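Factor essential for expression of methicillin resistance (Staphylococcus aureus, PDB 1LRZ) transfers glycines 2 and 3 of the pentaglycine interpeptide bridge of staphylococcal peptidoglycan from glycyl-tRNA(Gly) to the lipid-linked precursor. Local coordinates at residues 21-25 with 72-77; 80-86 with 128-134; 110-116 with 389-394; 146-150 with 365-369. The contacts are given in a common frame with arbitrary orientation. Residue numbers count along the deposited sequence, not the author numbering.

Contact 1 (21-25 with 72-77); sequences SHFTQ and SNRGPV
Two tight turns pack together in the fold of this FemABX transferase. Residues 22-25 form a type I turn, closed by Q25 N to H22 O at 2.8 Å. Residues 72-75 form a type I' turn, closed by G75 N to S72 O at 2.9 Å. N73 and R74 therefore take positive phi, 48° and 69°. The peptide before P76 is cis. S21 comes first: its CB lies 4.0 Å from V77 CG1. H22 follows, chi1 t. R74 CG sits over its ring in a CH-pi contact, 3.6 Å from the centroid. H22 ND1 donates to T24 OG1 at 2.7 Å, and a water links H22 N (3.0 Å) to R74 O (2.7 Å). F23 turns its CB away. T24, chi1 p, passes the relay on: its OG1 donates to N73 O at 2.9 Å. Q25, with chi1 and chi2 both m, lays its side chain along the second turn, its CG 3.8 Å from V77 CG2. H22 and N73 are buried. The 21-25 loop joins helices 8-16 and 27-35, and the other turn interrupts strand 67-78. H22 reaches Y364 beyond the contact. Strand 52-63 touches Q25 and N73, and helix 8-16 covers V77.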
# COMPACT_ATOMS: atom_id res chain seq x y z
N SER A 21 8.35 11.03 0.77
CA SER A 21 7.66 11.89 -0.18
C SER A 21 6.46 11.01 -0.51
O SER A 21 6.61 9.97 -1.15
CB SER A 21 8.52 12.14 -1.43
OG SER A 21 9.12 10.93 -1.88
N HIS A 22 5.29 11.40 -0.03
CA HIS A 22 4.05 10.63 -0.22
C HIS A 22 3.62 10.58 -1.68
O HIS A 22 4.00 11.45 -2.47
CB HIS A 22 2.94 11.26 0.63
CG HIS A 22 1.80 10.35 0.93
ND1 HIS A 22 0.49 10.68 0.61
CD2 HIS A 22 1.74 9.17 1.59
CE1 HIS A 22 -0.31 9.74 1.07
NE2 HIS A 22 0.42 8.81 1.67
N PHE A 23 2.81 9.58 -2.04
CA PHE A 23 2.37 9.45 -3.43
C PHE A 23 1.49 10.62 -3.85
O PHE A 23 1.25 10.81 -5.04
CB PHE A 23 1.63 8.11 -3.68
CG PHE A 23 0.39 7.91 -2.84
CD1 PHE A 23 0.43 7.17 -1.66
CD2 PHE A 23 -0.83 8.45 -3.24
CE1 PHE A 23 -0.71 6.97 -0.89
CE2 PHE A 23 -1.99 8.26 -2.48
CZ PHE A 23 -1.93 7.52 -1.30
N THR A 24 1.01 11.41 -2.88
CA THR A 24 0.21 12.60 -3.18
C THR A 24 1.11 13.80 -3.50
O THR A 24 0.63 14.84 -3.96
CB THR A 24 -0.71 12.98 -1.99
OG1 THR A 24 0.05 12.91 -0.77
CG2 THR A 24 -1.91 12.05 -1.90
N GLN A 25 2.41 13.67 -3.25
CA GLN A 25 3.37 14.74 -3.55
C GLN A 25 4.05 14.39 -4.87
O GLN A 25 5.28 14.29 -4.95
CB GLN A 25 4.41 14.87 -2.42
CG GLN A 25 3.83 15.43 -1.11
CD GLN A 25 3.24 16.85 -1.26
OE1 GLN A 25 2.15 17.16 -0.76
NE2 GLN A 25 3.98 17.71 -1.95
N SER A 72 -2.05 20.72 2.81
CA SER A 72 -0.72 20.34 2.32
C SER A 72 -0.57 18.95 1.69
O SER A 72 0.54 18.57 1.29
CB SER A 72 0.32 20.49 3.44
OG SER A 72 0.12 19.50 4.45
N ASN A 73 -1.65 18.19 1.62
CA ASN A 73 -1.61 16.87 0.99
C ASN A 73 -0.45 15.95 1.40
O ASN A 73 0.27 15.44 0.53
CB ASN A 73 -1.58 17.05 -0.54
CG ASN A 73 -2.81 17.77 -1.08
OD1 ASN A 73 -2.93 19.00 -0.95
ND2 ASN A 73 -3.73 17.02 -1.67
N ARG A 74 -0.27 15.73 2.70
CA ARG A 74 0.80 14.87 3.21
C ARG A 74 2.20 15.45 3.03
O ARG A 74 3.20 14.76 3.25
CB ARG A 74 0.74 13.48 2.55
CG ARG A 74 -0.17 12.48 3.26
CD ARG A 74 0.22 12.38 4.71
NE ARG A 74 -0.34 11.22 5.41
CZ ARG A 74 -0.24 11.07 6.72
NH1 ARG A 74 -0.75 10.00 7.32
NH2 ARG A 74 0.35 12.01 7.44
N GLY A 75 2.26 16.71 2.62
CA GLY A 75 3.55 17.36 2.43
C GLY A 75 3.77 18.28 3.61
O GLY A 75 2.96 18.29 4.53
N PRO A 76 4.83 19.10 3.60
CA PRO A 76 5.85 19.22 2.56
C PRO A 76 6.94 18.15 2.58
O PRO A 76 7.10 17.42 3.55
CB PRO A 76 6.44 20.60 2.82
CG PRO A 76 6.38 20.70 4.30
CD PRO A 76 5.01 20.14 4.63
N VAL A 77 7.68 18.08 1.48
CA VAL A 77 8.81 17.16 1.37
C VAL A 77 9.99 18.09 1.63
O VAL A 77 10.20 19.06 0.90
CB VAL A 77 8.88 16.55 -0.04
CG1 VAL A 77 10.03 15.55 -0.11
CG2 VAL A 77 7.54 15.87 -0.37
O HOH W 1 5.23 13.85 1.66

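Contact 2 (80-86 with 128-134); sequences YENQELV and NDWFFDK
Segment 80-86 runs through a turn into a helix that begins at Q83. N82 is its N-cap: N82 OD1 accepts from L85 N at 3.0 Å, and N82 O accepts from V86 N at 2.9 Å. Segment 128-134 also enters a helix, with F131 N to N128 O at 2.9 Å and K134 N to W130 O at 3.1 Å. The backbones stay apart, with Q83 and F131 CA atoms 8.4 Å from each other. Side chains fill the gap. W130 (chi1 p, chi2 -89°) lies in the middle. Q83 (chi1 m, chi2 t) lays its CG over the six-membered ring, a CH-pi contact 3.6 Å from the centroid. V86 CG1 meets the ring edge at W130 CH2, 3.9 Å away, and is 4.0 Å from F131 CE1. Y80, chi1 m, turns its ring edge toward the face of F131, chi1 t. This offset edge-to-face pair has centroids 5.8 Å apart and planes at 81°. Helix 83-98 and the turn before it thus meet helix 130-137 through aromatic and aliphatic packing. One water bridges the polar groups: it accepts from W130 NE1 (2.7 Å) and lies within hydrogen-bonding distance of Y80 O (3.2 Å) and N128 OD1 (2.8 Å).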
# COMPACT_ATOMS: atom_id res chain seq x y z
N TYR A 80 13.77 17.14 7.25
CA TYR A 80 13.30 17.46 8.59
C TYR A 80 14.36 17.45 9.69
O TYR A 80 14.03 17.73 10.84
CB TYR A 80 12.11 16.57 8.99
CG TYR A 80 10.81 16.97 8.32
CD1 TYR A 80 10.39 16.35 7.15
CD2 TYR A 80 10.00 17.99 8.87
CE1 TYR A 80 9.18 16.73 6.53
CE2 TYR A 80 8.80 18.37 8.26
CZ TYR A 80 8.40 17.73 7.09
OH TYR A 80 7.21 18.09 6.48
N GLU A 81 15.61 17.13 9.36
CA GLU A 81 16.68 17.17 10.35
C GLU A 81 17.13 18.63 10.49
O GLU A 81 17.65 19.04 11.52
CB GLU A 81 17.88 16.33 9.89
CG GLU A 81 17.60 14.85 9.80
CD GLU A 81 17.04 14.31 11.09
OE1 GLU A 81 17.70 14.48 12.13
OE2 GLU A 81 15.93 13.73 11.07
N ASN A 82 16.92 19.41 9.43
CA ASN A 82 17.31 20.82 9.38
C ASN A 82 16.21 21.69 9.99
O ASN A 82 15.30 22.13 9.29
CB ASN A 82 17.53 21.22 7.91
CG ASN A 82 18.27 22.53 7.76
OD1 ASN A 82 18.18 23.44 8.60
ND2 ASN A 82 19.00 22.66 6.65
N GLN A 83 16.29 21.93 11.29
CA GLN A 83 15.28 22.72 11.97
C GLN A 83 15.14 24.16 11.48
O GLN A 83 14.04 24.69 11.46
CB GLN A 83 15.52 22.68 13.48
CG GLN A 83 15.58 21.25 14.01
CD GLN A 83 15.56 21.14 15.53
OE1 GLN A 83 15.86 20.08 16.07
NE2 GLN A 83 15.19 22.22 16.22
N GLU A 84 16.24 24.79 11.07
CA GLU A 84 16.16 26.15 10.58
C GLU A 84 15.44 26.18 9.24
O GLU A 84 14.63 27.09 8.97
CB GLU A 84 17.56 26.76 10.42
CG GLU A 84 18.39 26.73 11.71
CD GLU A 84 19.74 27.45 11.58
OE1 GLU A 84 20.47 27.21 10.58
OE2 GLU A 84 20.07 28.24 12.49
N LEU A 85 15.71 25.19 8.40
CA LEU A 85 15.06 25.12 7.10
C LEU A 85 13.57 24.83 7.30
O LEU A 85 12.72 25.43 6.65
CB LEU A 85 15.71 24.04 6.23
CG LEU A 85 15.08 23.78 4.87
CD1 LEU A 85 15.15 25.04 4.01
CD2 LEU A 85 15.81 22.63 4.19
N VAL A 86 13.26 23.93 8.22
CA VAL A 86 11.86 23.61 8.48
C VAL A 86 11.11 24.86 8.96
O VAL A 86 9.98 25.13 8.54
CB VAL A 86 11.73 22.48 9.53
CG1 VAL A 86 10.31 22.37 10.02
CG2 VAL A 86 12.17 21.15 8.90
N ASN A 128 11.66 13.18 16.42
CA ASN A 128 11.11 14.39 15.82
C ASN A 128 10.17 15.15 16.75
O ASN A 128 9.43 16.03 16.30
CB ASN A 128 10.37 14.04 14.51
CG ASN A 128 11.25 13.29 13.52
OD1 ASN A 128 12.43 13.62 13.36
ND2 ASN A 128 10.69 12.27 12.86
N ASP A 129 10.21 14.82 18.03
CA ASP A 129 9.36 15.47 19.04
C ASP A 129 9.45 17.00 19.00
O ASP A 129 8.46 17.68 19.27
CB ASP A 129 9.75 14.99 20.44
CG ASP A 129 9.30 13.56 20.72
OD1 ASP A 129 8.91 12.84 19.78
OD2 ASP A 129 9.34 13.17 21.91
N TRP A 130 10.63 17.54 18.68
CA TRP A 130 10.82 18.99 18.61
C TRP A 130 9.84 19.65 17.64
O TRP A 130 9.51 20.84 17.76
CB TRP A 130 12.25 19.32 18.16
CG TRP A 130 12.56 18.87 16.77
CD1 TRP A 130 13.06 17.66 16.39
CD2 TRP A 130 12.33 19.60 15.56
NE1 TRP A 130 13.16 17.59 15.02
CE2 TRP A 130 12.72 18.77 14.48
CE3 TRP A 130 11.84 20.89 15.27
CZ2 TRP A 130 12.63 19.18 13.14
CZ3 TRP A 130 11.75 21.29 13.93
CH2 TRP A 130 12.14 20.44 12.89
N PHE A 131 9.39 18.88 16.66
CA PHE A 131 8.46 19.39 15.67
C PHE A 131 7.18 19.96 16.27
O PHE A 131 6.71 21.02 15.85
CB PHE A 131 8.09 18.30 14.67
CG PHE A 131 7.34 18.80 13.48
CD1 PHE A 131 7.98 19.59 12.52
CD2 PHE A 131 5.99 18.51 13.31
CE1 PHE A 131 7.28 20.08 11.41
CE2 PHE A 131 5.29 18.98 12.22
CZ PHE A 131 5.93 19.77 11.26
N PHE A 132 6.62 19.27 17.26
CA PHE A 132 5.38 19.75 17.88
C PHE A 132 5.52 21.17 18.44
O PHE A 132 4.66 22.02 18.22
CB PHE A 132 4.91 18.79 18.98
CG PHE A 132 4.55 17.40 18.48
CD1 PHE A 132 5.51 16.39 18.44
CD2 PHE A 132 3.26 17.12 18.03
CE1 PHE A 132 5.19 15.11 17.96
CE2 PHE A 132 2.92 15.85 17.54
CZ PHE A 132 3.89 14.84 17.51
N ASP A 133 6.61 21.42 19.17
CA ASP A 133 6.85 22.73 19.76
C ASP A 133 7.05 23.80 18.70
O ASP A 133 6.52 24.91 18.81
CB ASP A 133 8.07 22.69 20.68
CG ASP A 133 7.74 22.17 22.08
OD1 ASP A 133 8.68 21.88 22.86
OD2 ASP A 133 6.54 22.07 22.42
N LYS A 134 7.83 23.47 17.67
CA LYS A 134 8.07 24.42 16.61
C LYS A 134 6.76 24.80 15.90
O LYS A 134 6.52 25.98 15.63
CB LYS A 134 9.08 23.87 15.61
CG LYS A 134 9.26 24.75 14.38
CD LYS A 134 10.72 24.84 13.97
CE LYS A 134 11.52 25.59 15.03
NZ LYS A 134 12.94 25.77 14.63
O HOH W 2 14.24 15.73 13.34

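Contact 3 (110-116 with 389-394); sequences YLPYQYL and EIIEYV
Strands 112-116 and 389-393 pair antiparallel, with axes 4.3 Å apart at closest and directions 147° apart. A classic beta bulge shifts the register by one: Y113 N (2.7 Å) and Q114 N (3.1 Å) both donate to E392 O. Y113 has phi/psi -117/-59. Beyond the bulge, E392 N donates to Q114 O at 2.7 Å. L116 and I390 form a hydrogen-bonded pair, L116 N to I390 O at 2.9 Å and I390 N to L116 O at 2.8 Å. At the other end V394 N donates to L111 O at 3.1 Å. Q114 NE2 donates to E392 OE2 at 2.7 Å, while E392 OE1 is held by a salt bridge to R156. A water donates to L116 O (3.2 Å) and E389 OE1 (3.0 Å). On the face of Y115 and I391, Y115 CD2 packs 3.9 Å from I391 CG1. The Y110 ring packs on Y393, Y110 CE2 to Y393 CZ at 3.4 Å; Y110 OH bonds E324 and R360. Strand 122-125 flanks 112-116, and strand 157-162 flanks 389-393, within one mixed sheet.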
# COMPACT_ATOMS: atom_id res chain seq x y z
N TYR A 110 4.24 13.86 6.35
CA TYR A 110 4.58 12.44 6.31
C TYR A 110 5.87 12.36 7.13
O TYR A 110 6.96 12.16 6.59
CB TYR A 110 4.83 12.04 4.85
CG TYR A 110 4.77 10.55 4.56
CD1 TYR A 110 5.23 10.05 3.34
CD2 TYR A 110 4.25 9.64 5.49
CE1 TYR A 110 5.16 8.70 3.02
CE2 TYR A 110 4.19 8.26 5.19
CZ TYR A 110 4.64 7.81 3.95
OH TYR A 110 4.55 6.48 3.62
N LEU A 111 5.72 12.56 8.43
CA LEU A 111 6.85 12.61 9.37
C LEU A 111 6.65 11.65 10.54
O LEU A 111 5.73 11.83 11.33
CB LEU A 111 6.96 14.05 9.91
CG LEU A 111 8.06 14.38 10.92
CD1 LEU A 111 9.40 14.15 10.26
CD2 LEU A 111 7.93 15.84 11.38
N PRO A 112 7.51 10.64 10.68
CA PRO A 112 7.38 9.68 11.78
C PRO A 112 7.47 10.36 13.14
O PRO A 112 8.20 11.34 13.31
CB PRO A 112 8.54 8.71 11.57
CG PRO A 112 8.81 8.80 10.10
CD PRO A 112 8.66 10.28 9.82
N TYR A 113 6.73 9.80 14.09
CA TYR A 113 6.69 10.28 15.46
C TYR A 113 7.24 9.16 16.36
O TYR A 113 8.24 9.34 17.05
CB TYR A 113 5.25 10.62 15.85
CG TYR A 113 4.99 10.77 17.33
CD1 TYR A 113 5.88 11.49 18.15
CD2 TYR A 113 3.85 10.23 17.91
CE1 TYR A 113 5.64 11.65 19.51
CE2 TYR A 113 3.60 10.38 19.28
CZ TYR A 113 4.49 11.10 20.07
OH TYR A 113 4.23 11.27 21.41
N GLN A 114 6.58 8.00 16.31
CA GLN A 114 6.97 6.83 17.10
C GLN A 114 6.90 5.55 16.26
O GLN A 114 6.19 5.49 15.25
CB GLN A 114 6.02 6.66 18.29
CG GLN A 114 5.94 7.83 19.24
CD GLN A 114 5.08 7.51 20.46
OE1 GLN A 114 5.52 7.67 21.59
NE2 GLN A 114 3.84 7.06 20.23
N TYR A 115 7.61 4.51 16.72
CA TYR A 115 7.61 3.20 16.08
C TYR A 115 6.99 2.25 17.11
O TYR A 115 7.27 2.37 18.29
CB TYR A 115 9.04 2.73 15.79
CG TYR A 115 9.78 3.65 14.86
CD1 TYR A 115 10.86 4.42 15.31
CD2 TYR A 115 9.39 3.77 13.53
CE1 TYR A 115 11.54 5.28 14.44
CE2 TYR A 115 10.06 4.62 12.66
CZ TYR A 115 11.13 5.37 13.12
OH TYR A 115 11.78 6.20 12.24
N LEU A 116 6.14 1.34 16.64
CA LEU A 116 5.49 0.39 17.54
C LEU A 116 5.49 -0.99 16.90
O LEU A 116 5.84 -1.12 15.73
CB LEU A 116 4.02 0.80 17.78
CG LEU A 116 3.78 2.19 18.39
CD1 LEU A 116 3.63 3.24 17.29
CD2 LEU A 116 2.53 2.17 19.22
N GLU A 389 6.51 -3.46 10.69
CA GLU A 389 6.53 -2.77 11.99
C GLU A 389 5.52 -1.63 11.89
O GLU A 389 5.08 -1.29 10.80
CB GLU A 389 7.93 -2.22 12.30
CG GLU A 389 8.21 -0.87 11.72
CD GLU A 389 9.62 -0.35 12.04
OE1 GLU A 389 10.02 -0.33 13.23
OE2 GLU A 389 10.32 0.04 11.07
N ILE A 390 5.12 -1.03 13.01
CA ILE A 390 4.17 0.08 12.94
C ILE A 390 4.87 1.44 13.00
O ILE A 390 5.78 1.64 13.81
CB ILE A 390 3.14 0.05 14.10
CG1 ILE A 390 2.32 -1.25 14.08
CG2 ILE A 390 2.21 1.27 13.99
CD1 ILE A 390 1.51 -1.46 12.80
N ILE A 391 4.47 2.36 12.14
CA ILE A 391 5.03 3.70 12.20
C ILE A 391 3.88 4.65 12.50
O ILE A 391 2.87 4.65 11.80
CB ILE A 391 5.71 4.13 10.88
CG1 ILE A 391 6.89 3.19 10.57
CG2 ILE A 391 6.23 5.60 11.01
CD1 ILE A 391 7.60 3.50 9.25
N GLU A 392 4.01 5.41 13.59
CA GLU A 392 3.00 6.39 13.97
C GLU A 392 3.54 7.75 13.56
O GLU A 392 4.67 8.09 13.91
CB GLU A 392 2.75 6.37 15.48
CG GLU A 392 1.78 7.47 15.95
CD GLU A 392 1.57 7.46 17.46
OE1 GLU A 392 0.80 8.32 17.97
OE2 GLU A 392 2.16 6.58 18.14
N TYR A 393 2.73 8.51 12.82
CA TYR A 393 3.15 9.82 12.35
C TYR A 393 2.70 10.94 13.30
O TYR A 393 1.84 10.74 14.15
CB TYR A 393 2.64 10.07 10.93
CG TYR A 393 3.11 9.01 9.96
CD1 TYR A 393 2.29 7.94 9.61
CD2 TYR A 393 4.42 9.03 9.46
CE1 TYR A 393 2.73 6.92 8.79
CE2 TYR A 393 4.88 8.00 8.63
CZ TYR A 393 4.03 6.94 8.30
OH TYR A 393 4.46 5.93 7.47
N VAL A 394 3.29 12.13 13.14
CA VAL A 394 2.96 13.25 14.02
C VAL A 394 1.50 13.67 13.99
O VAL A 394 0.97 14.12 15.01
CB VAL A 394 3.84 14.48 13.71
CG1 VAL A 394 5.29 14.18 14.10
CG2 VAL A 394 3.75 14.84 12.23
O HOH W 3 9.01 -1.50 15.75

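Contact 4 (146-150 with 365-369); sequences HKGFD and GVSGK
Two glycines at positive phi lie in this loop-loop contact: G148 at 86/170 and G368 at 92/-5. At either position a CB would be jammed against the preceding carbonyl oxygen. An ST turn shapes the second loop, where S367 OG, with chi1 p, accepts from K369 N at 3.2 Å. Neither segment forms a helix, and G365 belongs to strand 360-365. The backbones come closest at G148 and S367, whose CA atoms are 4.2 Å apart. K147 and G368 follow, with CA atoms 5.4 Å apart. One direct hydrogen bond joins the loops, from G148 N to S367 O at 2.7 Å and nearly straight at 166°. The G148 CA lies 3.9 Å from K369 CE. A CB on G148 would sit only 3.1 Å from that same carbon. F149 (chi1 m) points its CB sideways, but its ring end comes near the other loop. Its CZ is 3.6 Å from S367 N, and its CE2 is 4.0 Å from V366 C. Elsewhere S367 N bonds D376, and V366 packs on helix 377-384 and strand 157-162. The contact joins the loop between strands 141-142 and 157-162 to the one after strand 360-365. K147 is extended, chi1 m and the rest t. A water at the outer end accepts from K147 NZ at 3.2 Å and donates to G368 O at 3.1 Å.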
# COMPACT_ATOMS: atom_id res chain seq x y z
N HIS A 146 -5.05 11.33 17.43
CA HIS A 146 -6.24 10.60 17.05
C HIS A 146 -5.91 9.20 16.54
O HIS A 146 -4.82 8.92 16.05
CB HIS A 146 -7.04 11.39 16.01
CG HIS A 146 -6.28 11.72 14.76
ND1 HIS A 146 -6.28 10.89 13.65
CD2 HIS A 146 -5.54 12.80 14.41
CE1 HIS A 146 -5.58 11.46 12.68
NE2 HIS A 146 -5.12 12.62 13.12
N LYS A 147 -6.88 8.31 16.70
CA LYS A 147 -6.78 6.91 16.28
C LYS A 147 -8.07 6.52 15.59
O LYS A 147 -9.10 7.18 15.76
CB LYS A 147 -6.61 6.00 17.49
CG LYS A 147 -5.37 6.21 18.31
CD LYS A 147 -5.46 5.31 19.53
CE LYS A 147 -4.19 5.30 20.34
NZ LYS A 147 -4.36 4.38 21.50
N GLY A 148 -8.03 5.43 14.83
CA GLY A 148 -9.22 4.99 14.13
C GLY A 148 -9.26 5.72 12.81
O GLY A 148 -8.47 6.63 12.60
N PHE A 149 -10.17 5.32 11.92
CA PHE A 149 -10.26 5.97 10.62
C PHE A 149 -11.24 7.14 10.66
O PHE A 149 -12.44 6.95 10.83
CB PHE A 149 -10.68 4.96 9.56
CG PHE A 149 -9.91 3.68 9.61
CD1 PHE A 149 -10.46 2.54 10.17
CD2 PHE A 149 -8.60 3.62 9.13
CE1 PHE A 149 -9.73 1.35 10.26
CE2 PHE A 149 -7.86 2.44 9.21
CZ PHE A 149 -8.43 1.30 9.78
N ASP A 150 -10.70 8.35 10.52
CA ASP A 150 -11.49 9.57 10.53
C ASP A 150 -12.02 9.86 9.13
O ASP A 150 -11.43 9.45 8.13
CB ASP A 150 -10.62 10.74 11.00
CG ASP A 150 -11.40 12.03 11.12
OD1 ASP A 150 -11.76 12.62 10.08
OD2 ASP A 150 -11.66 12.45 12.26
N GLY A 365 -2.46 1.87 6.08
CA GLY A 365 -3.29 2.09 7.25
C GLY A 365 -3.77 1.04 8.23
O GLY A 365 -4.26 -0.02 7.84
N VAL A 366 -3.59 1.33 9.53
CA VAL A 366 -4.12 0.47 10.59
C VAL A 366 -4.75 1.49 11.56
O VAL A 366 -4.29 2.63 11.65
CB VAL A 366 -3.05 -0.41 11.32
CG1 VAL A 366 -2.36 -1.32 10.30
CG2 VAL A 366 -2.04 0.46 12.05
N SER A 367 -5.79 1.07 12.27
CA SER A 367 -6.51 1.98 13.17
C SER A 367 -5.68 2.58 14.30
O SER A 367 -5.94 3.70 14.74
CB SER A 367 -7.72 1.27 13.78
OG SER A 367 -7.30 0.25 14.67
N GLY A 368 -4.68 1.85 14.78
CA GLY A 368 -3.88 2.37 15.88
C GLY A 368 -4.46 1.91 17.22
O GLY A 368 -3.87 2.16 18.27
N LYS A 369 -5.60 1.24 17.17
CA LYS A 369 -6.25 0.71 18.37
C LYS A 369 -5.89 -0.77 18.36
O LYS A 369 -6.60 -1.59 17.77
CB LYS A 369 -7.77 0.86 18.29
CG LYS A 369 -8.29 2.28 18.12
CD LYS A 369 -9.81 2.26 17.93
CE LYS A 369 -10.39 3.64 17.65
NZ LYS A 369 -11.86 3.56 17.35
O HOH W 4 -4.03 1.26 21.20

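Overall arrangement
Contacts 1 and 2 come in series along the chain, about 17 Å apart between centres. They are joined where strand 67-78 leads toward helix 83-98. Contact 3 pairs strands 273 residues apart in sequence. Its segments alternate with those of contact 2, and the loop it closes encloses contact 4. It is central among the four. Y110 packs on H22 and R74 of contact 1. N128 of contact 2 reaches P112 O. I390 touches V366 of contact 4, whose centre is about 12 Å away. Contacts 1 and 4 do not touch. Strand 67-78 belongs to the seven-stranded sheet, and contact 3 to the nine-stranded one. Together the contacts join early and late parts of the chain and bring the two sheets together.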